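Local coordinates for protein L-ornithine N(5)-monooxygenase (Pseudomonas aeruginosa, PDB 3S5W) that uses FAD, NADPH and molecular oxygen to hydroxylate the side-chain nitrogen of L-ornithine, the first step toward the hydroxamate siderophore pyoverdin, at residues Phe38-Gln50 / Leu133-Tyr146. Numbering follows the deposited sequence.
Sequences FGPSNIALAIALQ and LRWVASHFQEQSRY. With FAD (flavin-adenine dinucleotide), chain C; PO4 (phosphate ion), chain D.
Phe-140 lies against helix 40-50 with one ring face under the methyl of Ala-46, a CH-pi contact with CB 4.1 Å from the ring centroid and 25° off its normal. CZ of the same ring meets Ile-47 CG1 at 3.8 Å, and the Gln-50 amide, hydrogen-bonded to Tyr-101, passes it with planes 38° apart. The side chain of Phe-38 crosses that of Phe-140 at about a right angle, and its ring touches CB of Phe-140, Ala-137 and Ser-144; Tyr-146 OH comes to its edge, 3.4 Å from CD2. With CG anti to the backbone N (chi1 -156°), the ring turns back along the helix that follows, where Ile-43 CG1 sits over the centre of one face. Ile-43 CG2 and Ile-47 CD1 both close on Val-136 CG1, the former at 3.6 Å; nearer the FAD, Pro-40 CG abuts Leu-133 CD1. Two waters supply the polar links: one donates to Phe-38 O and pairs with Tyr-146 OH, the other donates to Ala-46 O and, at 2.8 Å, to Gln-143 OE1. Farther out, Phe-63 of strand 61-65 meets the Phe-38 ring, while Leu-133 packs on Trp-72 of the FAD site. Helix 40-56, between parallel strands 30-36 and 61-65, is the dinucleotide-binding helix of a Rossmann-type beta-alpha-beta unit; at its start, Ser-41 N donates to FAD O1P (2.9 Å) and Ser-41 OG to O2P. The segments thus join through an apolar, buried seam with water-mediated polar links, while Ser-41 bonds directly to the riboflavin-side phosphate of FAD.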
ATOM      1  N   PHE A  38      -8.593  -7.892   3.013  1.00 22.78           N
ATOM      2  CA  PHE A  38      -8.337  -8.131   4.426  1.00 23.15           C
ATOM      3  C   PHE A  38      -6.863  -7.820   4.707  1.00 23.42           C
ATOM      4  O   PHE A  38      -6.146  -8.620   5.316  1.00 24.51           O
ATOM      5  CB  PHE A  38      -8.702  -9.572   4.846  1.00 22.65           C
ATOM      6  CG  PHE A  38      -9.011  -9.709   6.328  1.00 22.40           C
ATOM      7  CD1 PHE A  38      -9.774  -8.727   6.986  1.00 25.15           C
ATOM      8  CD2 PHE A  38      -8.555 -10.803   7.058  1.00 22.64           C
ATOM      9  CE1 PHE A  38     -10.095  -8.837   8.335  1.00 24.75           C
ATOM     10  CE2 PHE A  38      -8.867 -10.934   8.427  1.00 22.36           C
ATOM     11  CZ  PHE A  38      -9.633  -9.934   9.064  1.00 23.49           C
ATOM     12  N   GLY A  39      -6.416  -6.668   4.213  1.00 23.53           N
ATOM     13  CA  GLY A  39      -5.111  -6.114   4.609  1.00 23.16           C
ATOM     14  C   GLY A  39      -5.256  -5.336   5.918  1.00 22.58           C
ATOM     15  O   GLY A  39      -6.330  -5.348   6.558  1.00 22.51           O
ATOM     16  N   PRO A  40      -4.188  -4.611   6.321  1.00 22.30           N
ATOM     17  CA  PRO A  40      -4.199  -3.876   7.577  1.00 21.81           C
ATOM     18  C   PRO A  40      -5.440  -3.021   7.823  1.00 21.86           C
ATOM     19  O   PRO A  40      -5.935  -3.005   8.940  1.00 22.12           O
ATOM     20  CB  PRO A  40      -2.925  -3.004   7.495  1.00 22.65           C
ATOM     21  CG  PRO A  40      -1.967  -3.845   6.650  1.00 22.01           C
ATOM     22  CD  PRO A  40      -2.847  -4.667   5.703  1.00 22.53           C
ATOM     23  N   SER A  41      -5.959  -2.333   6.800  1.00 22.16           N
ATOM     24  CA  SER A  41      -7.131  -1.478   7.029  1.00 22.73           C
ATOM     25  C   SER A  41      -8.317  -2.292   7.568  1.00 23.30           C
ATOM     26  O   SER A  41      -8.965  -1.908   8.534  1.00 22.84           O
ATOM     27  CB  SER A  41      -7.541  -0.741   5.750  1.00 22.83           C
ATOM     28  OG  SER A  41      -6.641   0.310   5.497  1.00 24.96           O
ATOM     29  N   ASN A  42      -8.615  -3.402   6.907  1.00 22.97           N
ATOM     30  CA  ASN A  42      -9.777  -4.173   7.306  1.00 23.50           C
ATOM     31  C   ASN A  42      -9.518  -5.106   8.471  1.00 23.25           C
ATOM     32  O   ASN A  42     -10.438  -5.407   9.215  1.00 24.63           O
ATOM     33  CB  ASN A  42     -10.413  -4.875   6.109  1.00 24.05           C
ATOM     34  CG  ASN A  42     -11.259  -3.916   5.259  1.00 25.28           C
ATOM     35  OD1 ASN A  42     -11.564  -2.787   5.666  1.00 26.96           O
ATOM     36  ND2 ASN A  42     -11.668  -4.383   4.096  1.00 26.97           N
ATOM     37  N   ILE A  43      -8.271  -5.529   8.661  1.00 23.09           N
ATOM     38  CA  ILE A  43      -7.923  -6.279   9.879  1.00 22.96           C
ATOM     39  C   ILE A  43      -8.136  -5.346  11.087  1.00 22.90           C
ATOM     40  O   ILE A  43      -8.746  -5.737  12.077  1.00 22.45           O
ATOM     41  CB  ILE A  43      -6.460  -6.818   9.855  1.00 22.29           C
ATOM     42  CG1 ILE A  43      -6.232  -7.767   8.675  1.00 24.26           C
ATOM     43  CG2 ILE A  43      -6.172  -7.550  11.131  1.00 23.02           C
ATOM     44  CD1 ILE A  43      -4.760  -8.094   8.334  1.00 20.82           C
ATOM     45  N   ALA A  44      -7.617  -4.113  11.011  1.00 22.13           N
ATOM     46  CA  ALA A  44      -7.818  -3.157  12.105  1.00 22.10           C
ATOM     47  C   ALA A  44      -9.316  -2.921  12.375  1.00 22.69           C
ATOM     48  O   ALA A  44      -9.757  -2.771  13.539  1.00 22.01           O
ATOM     49  CB  ALA A  44      -7.128  -1.804  11.782  1.00 21.52           C
ATOM     50  N   LEU A  45     -10.078  -2.824  11.297  1.00 22.60           N
ATOM     51  CA  LEU A  45     -11.530  -2.704  11.415  1.00 23.14           C
ATOM     52  C   LEU A  45     -12.205  -3.931  12.104  1.00 23.35           C
ATOM     53  O   LEU A  45     -13.063  -3.740  12.973  1.00 23.91           O
ATOM     54  CB  LEU A  45     -12.152  -2.433  10.048  1.00 23.13           C
ATOM     55  CG  LEU A  45     -13.689  -2.300  10.014  1.00 23.87           C
ATOM     56  CD1 LEU A  45     -14.132  -1.132  10.907  1.00 25.34           C
ATOM     57  CD2 LEU A  45     -14.065  -2.030   8.569  1.00 25.61           C
ATOM     58  N   ALA A  46     -11.808  -5.150  11.746  1.00 24.77           N
ATOM     59  CA  ALA A  46     -12.324  -6.376  12.375  1.00 25.62           C
ATOM     60  C   ALA A  46     -12.075  -6.361  13.894  1.00 26.43           C
ATOM     61  O   ALA A  46     -12.947  -6.765  14.711  1.00 25.52           O
ATOM     62  CB  ALA A  46     -11.649  -7.628  11.746  1.00 26.94           C
ATOM     63  N   ILE A  47     -10.884  -5.900  14.279  1.00 25.63           N
ATOM     64  CA  ILE A  47     -10.561  -5.745  15.704  1.00 25.71           C
ATOM     65  C   ILE A  47     -11.486  -4.740  16.385  1.00 26.41           C
ATOM     66  O   ILE A  47     -12.025  -5.009  17.477  1.00 25.63           O
ATOM     67  CB  ILE A  47      -9.087  -5.301  15.926  1.00 25.29           C
ATOM     68  CG1 ILE A  47      -8.129  -6.348  15.383  1.00 24.70           C
ATOM     69  CG2 ILE A  47      -8.821  -5.001  17.408  1.00 25.16           C
ATOM     70  CD1 ILE A  47      -6.680  -5.826  15.216  1.00 26.03           C
ATOM     71  N   ALA A  48     -11.664  -3.579  15.763  1.00 26.51           N
ATOM     72  CA  ALA A  48     -12.474  -2.531  16.378  1.00 28.43           C
ATOM     73  C   ALA A  48     -13.954  -2.973  16.489  1.00 29.26           C
ATOM     74  O   ALA A  48     -14.635  -2.666  17.492  1.00 29.65           O
ATOM     75  CB  ALA A  48     -12.359  -1.265  15.599  1.00 28.27           C
ATOM     76  N   LEU A  49     -14.418  -3.709  15.480  1.00 30.07           N
ATOM     77  CA  LEU A  49     -15.776  -4.311  15.501  1.00 31.58           C
ATOM     78  C   LEU A  49     -15.929  -5.294  16.640  1.00 32.20           C
ATOM     79  O   LEU A  49     -16.933  -5.241  17.363  1.00 32.83           O
ATOM     80  CB  LEU A  49     -16.133  -4.990  14.169  1.00 31.31           C
ATOM     81  CG  LEU A  49     -16.328  -4.076  12.963  1.00 33.06           C
ATOM     82  CD1 LEU A  49     -16.375  -4.880  11.661  1.00 31.03           C
ATOM     83  CD2 LEU A  49     -17.529  -3.171  13.124  1.00 33.18           C
ATOM     84  N   GLN A  50     -14.930  -6.162  16.816  1.00 32.08           N
ATOM     85  CA  GLN A  50     -14.899  -7.127  17.928  1.00 33.43           C
ATOM     86  C   GLN A  50     -14.922  -6.463  19.323  1.00 33.84           C
ATOM     87  O   GLN A  50     -15.577  -6.989  20.248  1.00 32.61           O
ATOM     88  CB  GLN A  50     -13.728  -8.117  17.794  1.00 32.83           C
ATOM     89  CG  GLN A  50     -13.543  -9.024  19.010  1.00 36.99           C
ATOM     90  CD  GLN A  50     -12.433 -10.038  18.838  1.00 41.18           C
ATOM     91  OE1 GLN A  50     -12.686 -11.202  18.519  1.00 45.79           O
ATOM     92  NE2 GLN A  50     -11.195  -9.605  19.039  1.00 39.82           N
ATOM     93  N   LEU A 133       0.931  -9.402  11.124  1.00 21.85           N
ATOM     94  CA  LEU A 133      -0.371  -9.231  10.479  1.00 22.20           C
ATOM     95  C   LEU A 133      -1.081 -10.576  10.273  1.00 22.98           C
ATOM     96  O   LEU A 133      -2.288 -10.679  10.520  1.00 22.33           O
ATOM     97  CB  LEU A 133      -0.191  -8.527   9.132  1.00 22.12           C
ATOM     98  CG  LEU A 133       0.200  -7.058   9.284  1.00 22.36           C
ATOM     99  CD1 LEU A 133       0.520  -6.504   7.913  1.00 24.49           C
ATOM    100  CD2 LEU A 133      -0.916  -6.186   9.953  1.00 24.12           C
ATOM    101  N   ARG A 134      -0.322 -11.576   9.818  1.00 22.89           N
ATOM    102  CA  ARG A 134      -0.877 -12.937   9.616  1.00 25.33           C
ATOM    103  C   ARG A 134      -1.346 -13.497  10.954  1.00 25.69           C
ATOM    104  O   ARG A 134      -2.406 -14.105  11.045  1.00 25.97           O
ATOM    105  CB  ARG A 134       0.173 -13.837   8.994  1.00 24.76           C
ATOM    106  CG  ARG A 134       0.395 -13.508   7.516  1.00 27.94           C
ATOM    107  CD  ARG A 134       1.591 -14.218   6.912  1.00 32.41           C
ATOM    108  NE  ARG A 134       1.584 -15.647   7.200  1.00 36.47           N
ATOM    109  CZ  ARG A 134       0.985 -16.573   6.460  1.00 42.14           C
ATOM    110  NH1 ARG A 134       0.333 -16.241   5.346  1.00 42.48           N
ATOM    111  NH2 ARG A 134       1.039 -17.844   6.841  1.00 41.80           N
ATOM    112  N   TRP A 135      -0.560 -13.270  12.003  1.00 24.90           N
ATOM    113  CA  TRP A 135      -0.930 -13.761  13.323  1.00 25.33           C
ATOM    114  C   TRP A 135      -2.227 -13.095  13.809  1.00 25.51           C
ATOM    115  O   TRP A 135      -3.127 -13.785  14.273  1.00 26.01           O
ATOM    116  CB  TRP A 135       0.207 -13.567  14.327  1.00 24.95           C
ATOM    117  CG  TRP A 135      -0.164 -13.944  15.744  1.00 25.50           C
ATOM    118  CD1 TRP A 135      -0.210 -15.211  16.279  1.00 27.86           C
ATOM    119  CD2 TRP A 135      -0.538 -13.046  16.796  1.00 27.49           C
ATOM    120  NE1 TRP A 135      -0.584 -15.149  17.599  1.00 26.12           N
ATOM    121  CE2 TRP A 135      -0.790 -13.835  17.946  1.00 28.50           C
ATOM    122  CE3 TRP A 135      -0.688 -11.644  16.879  1.00 24.43           C
ATOM    123  CZ2 TRP A 135      -1.189 -13.269  19.170  1.00 30.09           C
ATOM    124  CZ3 TRP A 135      -1.078 -11.078  18.088  1.00 28.92           C
ATOM    125  CH2 TRP A 135      -1.314 -11.888  19.225  1.00 29.07           C
ATOM    126  N   VAL A 136      -2.344 -11.773  13.663  1.00 24.51           N
ATOM    127  CA  VAL A 136      -3.561 -11.082  14.070  1.00 24.55           C
ATOM    128  C   VAL A 136      -4.763 -11.618  13.249  1.00 25.72           C
ATOM    129  O   VAL A 136      -5.789 -11.929  13.838  1.00 25.46           O
ATOM    130  CB  VAL A 136      -3.464  -9.558  13.933  1.00 24.78           C
ATOM    131  CG1 VAL A 136      -4.820  -8.873  14.219  1.00 25.74           C
ATOM    132  CG2 VAL A 136      -2.415  -8.993  14.945  1.00 24.30           C
ATOM    133  N   ALA A 137      -4.617 -11.664  11.921  1.00 25.68           N
ATOM    134  CA  ALA A 137      -5.694 -12.071  10.997  1.00 26.68           C
ATOM    135  C   ALA A 137      -6.201 -13.496  11.293  1.00 27.42           C
ATOM    136  O   ALA A 137      -7.389 -13.746  11.148  1.00 28.50           O
ATOM    137  CB  ALA A 137      -5.230 -11.961   9.527  1.00 25.66           C
ATOM    138  N   SER A 138      -5.309 -14.393  11.719  1.00 28.04           N
ATOM    139  CA  SER A 138      -5.651 -15.767  12.114  1.00 29.32           C
ATOM    140  C   SER A 138      -6.615 -15.849  13.312  1.00 30.31           C
ATOM    141  O   SER A 138      -7.098 -16.939  13.624  1.00 31.08           O
ATOM    142  CB  SER A 138      -4.388 -16.603  12.412  1.00 29.78           C
ATOM    143  OG  SER A 138      -3.931 -16.323  13.727  1.00 29.15           O
ATOM    144  N   HIS A 139      -6.889 -14.726  13.989  1.00 30.15           N
ATOM    145  CA  HIS A 139      -7.945 -14.680  15.022  1.00 30.46           C
ATOM    146  C   HIS A 139      -9.329 -14.357  14.460  1.00 30.45           C
ATOM    147  O   HIS A 139     -10.305 -14.275  15.218  1.00 29.50           O
ATOM    148  CB  HIS A 139      -7.601 -13.677  16.131  1.00 31.41           C
ATOM    149  CG  HIS A 139      -6.417 -14.078  16.946  1.00 33.02           C
ATOM    150  ND1 HIS A 139      -5.122 -13.908  16.504  1.00 36.70           N
ATOM    151  CD2 HIS A 139      -6.332 -14.667  18.164  1.00 36.54           C
ATOM    152  CE1 HIS A 139      -4.289 -14.380  17.416  1.00 38.40           C
ATOM    153  NE2 HIS A 139      -4.997 -14.836  18.436  1.00 38.69           N
ATOM    154  N   PHE A 140      -9.414 -14.173  13.136  1.00 30.01           N
ATOM    155  CA  PHE A 140     -10.666 -13.725  12.485  1.00 30.83           C
ATOM    156  C   PHE A 140     -11.095 -14.666  11.357  1.00 31.54           C
ATOM    157  O   PHE A 140     -11.740 -14.252  10.383  1.00 31.61           O
ATOM    158  CB  PHE A 140     -10.556 -12.250  12.025  1.00 29.64           C
ATOM    159  CG  PHE A 140     -10.370 -11.315  13.159  1.00 28.94           C
ATOM    160  CD1 PHE A 140      -9.090 -11.038  13.644  1.00 27.77           C
ATOM    161  CD2 PHE A 140     -11.468 -10.753  13.796  1.00 27.46           C
ATOM    162  CE1 PHE A 140      -8.907 -10.211  14.764  1.00 26.13           C
ATOM    163  CE2 PHE A 140     -11.291  -9.924  14.900  1.00 26.12           C
ATOM    164  CZ  PHE A 140     -10.010  -9.647  15.371  1.00 28.33           C
ATOM    165  N   GLN A 141     -10.722 -15.937  11.516  1.00 33.64           N
ATOM    166  CA  GLN A 141     -10.988 -16.993  10.548  1.00 35.55           C
ATOM    167  C   GLN A 141     -12.476 -17.165  10.229  1.00 36.03           C
ATOM    168  O   GLN A 141     -12.817 -17.497   9.095  1.00 36.85           O
ATOM    169  CB  GLN A 141     -10.379 -18.307  11.006  1.00 35.97           C
ATOM    170  CG  GLN A 141      -8.861 -18.381  10.798  1.00 39.97           C
ATOM    171  CD  GLN A 141      -8.224 -19.619  11.440  1.00 44.77           C
ATOM    172  OE1 GLN A 141      -7.276 -19.511  12.231  1.00 46.48           O
ATOM    173  NE2 GLN A 141      -8.738 -20.796  11.098  1.00 43.86           N
ATOM    174  N   GLU A 142     -13.345 -16.917  11.203  1.00 36.42           N
ATOM    175  CA  GLU A 142     -14.795 -16.989  10.962  1.00 37.68           C
ATOM    176  C   GLU A 142     -15.299 -15.862  10.074  1.00 36.52           C
ATOM    177  O   GLU A 142     -16.325 -16.011   9.401  1.00 35.58           O
ATOM    178  CB  GLU A 142     -15.597 -17.042  12.264  1.00 38.48           C
ATOM    179  CG  GLU A 142     -15.571 -18.439  12.918  1.00 44.93           C
ATOM    180  CD  GLU A 142     -16.456 -18.550  14.157  1.00 52.79           C
ATOM    181  OE1 GLU A 142     -16.629 -17.535  14.879  1.00 55.70           O
ATOM    182  OE2 GLU A 142     -16.967 -19.669  14.418  1.00 56.27           O
ATOM    183  N   GLN A 143     -14.552 -14.758  10.048  1.00 34.74           N
ATOM    184  CA  GLN A 143     -14.925 -13.598   9.260  1.00 34.25           C
ATOM    185  C   GLN A 143     -14.159 -13.437   7.954  1.00 33.11           C
ATOM    186  O   GLN A 143     -14.573 -12.692   7.090  1.00 34.98           O
ATOM    187  CB  GLN A 143     -14.822 -12.326  10.097  1.00 34.75           C
ATOM    188  CG  GLN A 143     -15.818 -12.312  11.252  1.00 36.98           C
ATOM    189  CD  GLN A 143     -15.730 -11.101  12.117  1.00 42.24           C
ATOM    190  OE1 GLN A 143     -14.688 -10.438  12.200  1.00 44.02           O
ATOM    191  NE2 GLN A 143     -16.837 -10.789  12.787  1.00 41.46           N
ATOM    192  N   SER A 144     -13.043 -14.115   7.783  1.00 31.95           N
ATOM    193  CA  SER A 144     -12.265 -13.899   6.571  1.00 30.72           C
ATOM    194  C   SER A 144     -12.579 -14.955   5.508  1.00 30.21           C
ATOM    195  O   SER A 144     -12.879 -16.096   5.844  1.00 29.65           O
ATOM    196  CB  SER A 144     -10.776 -13.897   6.908  1.00 30.22           C
ATOM    197  OG  SER A 144     -10.391 -15.171   7.384  1.00 30.67           O
ATOM    198  N   ARG A 145     -12.525 -14.563   4.240  1.00 29.25           N
ATOM    199  CA  ARG A 145     -12.583 -15.504   3.133  1.00 29.48           C
ATOM    200  C   ARG A 145     -11.432 -15.211   2.210  1.00 29.34           C
ATOM    201  O   ARG A 145     -11.484 -14.233   1.463  1.00 29.49           O
ATOM    202  CB  ARG A 145     -13.918 -15.378   2.376  1.00 29.89           C
ATOM    203  CG  ARG A 145     -15.147 -15.618   3.257  1.00 30.47           C
ATOM    204  CD  ARG A 145     -15.327 -17.112   3.558  1.00 34.52           C
ATOM    205  NE  ARG A 145     -16.545 -17.337   4.324  1.00 35.74           N
ATOM    206  CZ  ARG A 145     -16.642 -17.329   5.659  1.00 39.69           C
ATOM    207  NH1 ARG A 145     -15.576 -17.109   6.440  1.00 37.90           N
ATOM    208  NH2 ARG A 145     -17.829 -17.545   6.226  1.00 36.99           N
ATOM    209  N   TYR A 146     -10.404 -16.052   2.249  1.00 29.83           N
ATOM    210  CA  TYR A 146      -9.270 -15.933   1.317  1.00 29.94           C
ATOM    211  C   TYR A 146      -9.497 -16.597  -0.027  1.00 30.67           C
ATOM    212  O   TYR A 146     -10.391 -17.447  -0.162  1.00 31.00           O
ATOM    213  CB  TYR A 146      -7.994 -16.457   1.948  1.00 29.69           C
ATOM    214  CG  TYR A 146      -7.568 -15.637   3.150  1.00 29.45           C
ATOM    215  CD1 TYR A 146      -6.996 -14.352   2.981  1.00 28.65           C
ATOM    216  CD2 TYR A 146      -7.759 -16.121   4.445  1.00 27.24           C
ATOM    217  CE1 TYR A 146      -6.607 -13.585   4.092  1.00 28.40           C
ATOM    218  CE2 TYR A 146      -7.367 -15.359   5.573  1.00 28.72           C
ATOM    219  CZ  TYR A 146      -6.799 -14.102   5.383  1.00 28.68           C
ATOM    220  OH  TYR A 146      -6.420 -13.388   6.485  1.00 27.17           O
TER
HETATM  221  PA  FAD C 450      -3.395  -3.351   1.436  1.00 23.63           P
HETATM  222  O1A FAD C 450      -2.853  -3.016   0.098  1.00 19.77           O
HETATM  223  O2A FAD C 450      -2.348  -3.745   2.492  1.00 19.53           O
HETATM  224  O5B FAD C 450      -4.451  -4.580   1.309  1.00 23.66           O
HETATM  225  C5B FAD C 450      -5.396  -4.572   0.264  1.00 21.39           C
HETATM  226  C4B FAD C 450      -5.893  -6.005   0.189  1.00 23.22           C
HETATM  227  O4B FAD C 450      -6.937  -6.037  -0.746  1.00 26.67           O
HETATM  228  C3B FAD C 450      -4.803  -6.930  -0.344  1.00 23.62           C
HETATM  229  O3B FAD C 450      -4.551  -7.962   0.589  1.00 24.22           O
HETATM  230  C2B FAD C 450      -5.369  -7.470  -1.664  1.00 24.49           C
HETATM  231  O2B FAD C 450      -5.136  -8.865  -1.823  1.00 27.34           O
HETATM  232  C1B FAD C 450      -6.840  -7.241  -1.491  1.00 25.52           C
HETATM  233  N9A FAD C 450      -7.589  -6.976  -2.715  1.00 27.25           N
HETATM  234  C8A FAD C 450      -7.324  -6.031  -3.701  1.00 30.44           C
HETATM  235  N7A FAD C 450      -8.341  -6.092  -4.611  1.00 29.15           N
HETATM  236  C5A FAD C 450      -9.232  -7.030  -4.192  1.00 28.77           C
HETATM  237  C6A FAD C 450     -10.432  -7.491  -4.731  1.00 30.58           C
HETATM  238  N6A FAD C 450     -11.028  -6.829  -5.736  1.00 28.73           N
HETATM  239  N1A FAD C 450     -11.119  -8.494  -4.051  1.00 28.54           N
HETATM  240  C2A FAD C 450     -10.663  -9.029  -2.863  1.00 27.82           C
HETATM  241  N3A FAD C 450      -9.467  -8.570  -2.321  1.00 25.41           N
HETATM  242  C4A FAD C 450      -8.773  -7.588  -2.988  1.00 28.24           C
HETATM  243  N1  FAD C 450       2.862   1.879   5.357  1.00 22.48           N
HETATM  244  C2  FAD C 450       3.442   2.183   6.581  1.00 25.26           C
HETATM  245  O2  FAD C 450       2.829   2.837   7.408  1.00 23.60           O
HETATM  246  N3  FAD C 450       4.718   1.755   6.881  1.00 25.57           N
HETATM  247  C4  FAD C 450       5.446   1.005   5.991  1.00 28.10           C
HETATM  248  O4  FAD C 450       6.574   0.601   6.323  1.00 26.10           O
HETATM  249  C4X FAD C 450       4.873   0.705   4.741  1.00 25.20           C
HETATM  250  N5  FAD C 450       5.589  -0.034   3.810  1.00 26.11           N
HETATM  251  C5X FAD C 450       5.028  -0.318   2.576  1.00 27.52           C
HETATM  252  C6  FAD C 450       5.764  -1.066   1.644  1.00 29.83           C
HETATM  253  C7  FAD C 450       5.230  -1.366   0.399  1.00 29.86           C
HETATM  254  C7M FAD C 450       6.084  -2.165  -0.555  1.00 32.40           C
HETATM  255  C8  FAD C 450       3.964  -0.894   0.071  1.00 28.19           C
HETATM  256  C8M FAD C 450       3.322  -1.183  -1.255  1.00 31.03           C
HETATM  257  C9  FAD C 450       3.224  -0.153   0.987  1.00 26.97           C
HETATM  258  C9A FAD C 450       3.736   0.130   2.260  1.00 26.84           C
HETATM  259  N10 FAD C 450       3.009   0.877   3.195  1.00 23.80           N
HETATM  260  C10 FAD C 450       3.590   1.174   4.423  1.00 24.18           C
HETATM  261  C1' FAD C 450       1.652   1.434   2.894  1.00 23.37           C
HETATM  262  C2' FAD C 450       0.523   0.383   2.859  1.00 23.22           C
HETATM  263  O2' FAD C 450      -0.446   0.955   1.974  1.00 24.65           O
HETATM  264  C3' FAD C 450      -0.067   0.213   4.251  1.00 24.06           C
HETATM  265  O3' FAD C 450       0.929  -0.192   5.211  1.00 23.72           O
HETATM  266  C4' FAD C 450      -1.179  -0.865   4.274  1.00 22.97           C
HETATM  267  O4' FAD C 450      -0.708  -2.039   3.623  1.00 23.37           O
HETATM  268  C5' FAD C 450      -2.546  -0.396   3.711  1.00 23.29           C
HETATM  269  O5' FAD C 450      -3.514  -1.339   4.130  1.00 26.29           O
HETATM  270  P   FAD C 450      -4.855  -1.664   3.285  1.00 24.11           P
HETATM  271  O1P FAD C 450      -5.498  -2.829   3.997  1.00 22.80           O
HETATM  272  O2P FAD C 450      -5.630  -0.378   3.184  1.00 20.51           O
HETATM  273  O3P FAD C 450      -4.298  -2.102   1.856  1.00 21.18           O
HETATM  274  P   PO4 D 444     -20.001 -18.011   3.195  1.00 53.64           P
HETATM  275  O1  PO4 D 444     -20.106 -17.651   4.660  1.00 51.76           O
HETATM  276  O2  PO4 D 444     -20.756 -16.952   2.423  1.00 51.76           O
HETATM  277  O3  PO4 D 444     -20.605 -19.385   2.992  1.00 53.57           O
HETATM  278  O4  PO4 D 444     -18.563 -18.083   2.718  1.00 50.73           O
HETATM  279  O   HOH W   1      -5.295 -11.178   6.047  1.00 26.05           O
HETATM  280  O   HOH W   2     -14.827  -8.561  14.214  1.00 34.96           O